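PDB 4LKS: glycosyl hydrolase, family 31/fibronectin type III domain protein from Clostridium perfringens, which binds galactose through a calcium-containing carbohydrate-binding module of family 32, probably helping the glycoside hydrolase engage galactose-bearing glycans. Local coordinates for residues G120-L123 / A124-Y128. Sequence-based numbering, arbitrary orientation.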
loop_
_atom_site.group_PDB
_atom_site.type_symbol
_atom_site.label_atom_id
_atom_site.label_comp_id
_atom_site.label_asym_id
_atom_site.label_seq_id
_atom_site.Cartn_x
_atom_site.Cartn_y
_atom_site.Cartn_z
ATOM N N GLY A 120 -10.841 -17.305 -4.392
ATOM C CA GLY A 120 -9.402 -17.127 -4.340
ATOM C C GLY A 120 -8.877 -16.211 -5.425
ATOM O O GLY A 120 -7.679 -16.213 -5.729
ATOM N N ASN A 121 -9.762 -15.413 -6.011
ATOM C CA ASN A 121 -9.347 -14.547 -7.103
ATOM C C ASN A 121 -9.281 -13.056 -6.789
ATOM O O ASN A 121 -8.700 -12.305 -7.555
ATOM C CB ASN A 121 -10.168 -14.809 -8.375
ATOM C CG ASN A 121 -11.647 -14.973 -8.102
ATOM O OD1 ASN A 121 -12.244 -14.215 -7.339
ATOM N ND2 ASN A 121 -12.251 -15.971 -8.738
ATOM N N ALA A 122 -9.852 -12.629 -5.666
ATOM C CA ALA A 122 -9.789 -11.223 -5.276
ATOM C C ALA A 122 -9.807 -11.116 -3.761
ATOM O O ALA A 122 -10.128 -12.084 -3.077
ATOM C CB ALA A 122 -10.951 -10.445 -5.875
ATOM N N LEU A 123 -9.470 -9.948 -3.230
ATOM C CA LEU A 123 -9.595 -9.739 -1.789
ATOM C C LEU A 123 -11.060 -9.849 -1.364
ATOM O O LEU A 123 -11.967 -9.488 -2.121
ATOM C CB LEU A 123 -9.007 -8.387 -1.364
ATOM C CG LEU A 123 -7.487 -8.251 -1.440
ATOM C CD1 LEU A 123 -7.069 -6.900 -0.870
ATOM C CD2 LEU A 123 -6.823 -9.359 -0.659
ATOM N N ALA A 124 -11.284 -10.372 -0.164
ATOM C CA ALA A 124 -12.631 -10.494 0.390
ATOM C C ALA A 124 -13.248 -9.115 0.597
ATOM O O ALA A 124 -14.436 -8.901 0.334
ATOM C CB ALA A 124 -12.596 -11.264 1.693
ATOM N N ASN A 125 -12.435 -8.183 1.083
ATOM C CA ASN A 125 -12.864 -6.807 1.262
ATOM C C ASN A 125 -12.363 -6.014 0.073
ATOM O O ASN A 125 -11.157 -5.779 -0.052
ATOM C CB ASN A 125 -12.288 -6.251 2.569
ATOM C CG ASN A 125 -12.654 -4.796 2.814
ATOM O OD1 ASN A 125 -13.406 -4.183 2.060
ATOM N ND2 ASN A 125 -12.118 -4.238 3.889
ATOM N N ARG A 126 -13.283 -5.628 -0.815
ATOM C CA ARG A 126 -12.921 -4.872 -2.014
ATOM C C ARG A 126 -12.780 -3.386 -1.723
ATOM O O ARG A 126 -12.417 -2.602 -2.612
ATOM C CB ARG A 126 -13.949 -5.074 -3.139
ATOM C CG ARG A 126 -14.046 -6.498 -3.681
ATOM C CD ARG A 126 -12.745 -6.973 -4.316
ATOM N NE ARG A 126 -12.328 -6.174 -5.471
ATOM C CZ ARG A 126 -12.534 -6.517 -6.742
ATOM N NH1 ARG A 126 -13.171 -7.643 -7.038
ATOM N NH2 ARG A 126 -12.109 -5.729 -7.721
ATOM N N GLY A 127 -13.076 -2.993 -0.489
ATOM C CA GLY A 127 -12.906 -1.610 -0.074
ATOM C C GLY A 127 -11.634 -1.406 0.730
ATOM O O GLY A 127 -10.639 -2.095 0.516
ATOM N N TYR A 128 -11.653 -0.447 1.651
ATOM C CA TYR A 128 -10.454 -0.139 2.429
ATOM C C TYR A 128 -10.156 -1.242 3.431
ATOM O O TYR A 128 -10.995 -1.579 4.268
ATOM C CB TYR A 128 -10.588 1.226 3.132
ATOM C CG TYR A 128 -10.714 2.374 2.152
ATOM C CD1 TYR A 128 -9.596 2.961 1.589
ATOM C CD2 TYR A 128 -11.965 2.854 1.775
ATOM C CE1 TYR A 128 -9.709 4.006 0.678
ATOM C CE2 TYR A 128 -12.091 3.895 0.876
ATOM C CZ TYR A 128 -10.963 4.468 0.332
ATOM O OH TYR A 128 -11.094 5.498 -0.574
#
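Ala122 CB meets the guanidinium of Arg126 in a local contact round the loop that joins strands 107-113 and 129-138 of the F5/8 type C beta-sandwich. The approach is oblique to the plane of the group, with Ala122 CB 3.8 Å from Arg126 NH1. Next in sequence, Leu123 turns its side chain into the fold, onto Tyr81 of strand 73-82, while its N is hydrogen-bonded to His91 ND1. Leu123 O lies 3.4 Å from Arg126 CD, a van der Waals contact. Arg126 gets there by bending; CG sits beside the backbone N, and the next two torsions, both -62°, fold the chain back past the Leu123 oxygen toward Ala122. Outside the two segments, Arg126 NH2 has a weak hydrogen-bond partner in the carbonyl O of Arg84. Arg84 itself belongs to the galactose pocket, but the Arg126 side chain remains about 12 Å from the sugar, so Arg126 is a neighbour of a pocket residue and does not itself reach the ligand. No hydrogen bond links 120-123 to 124-128; within 124-128 Asn125 forms an Asx turn. Its CG is anti to the backbone N (chi1 178°), which carries the amide toward Gly127. Asn125 OD1 accepts from Gly127 N at 2.8 Å, the donor standing well out of the carbonyl plane. Asn125 ND2 gives a weak bond to Tyr128 O at 2.9 Å.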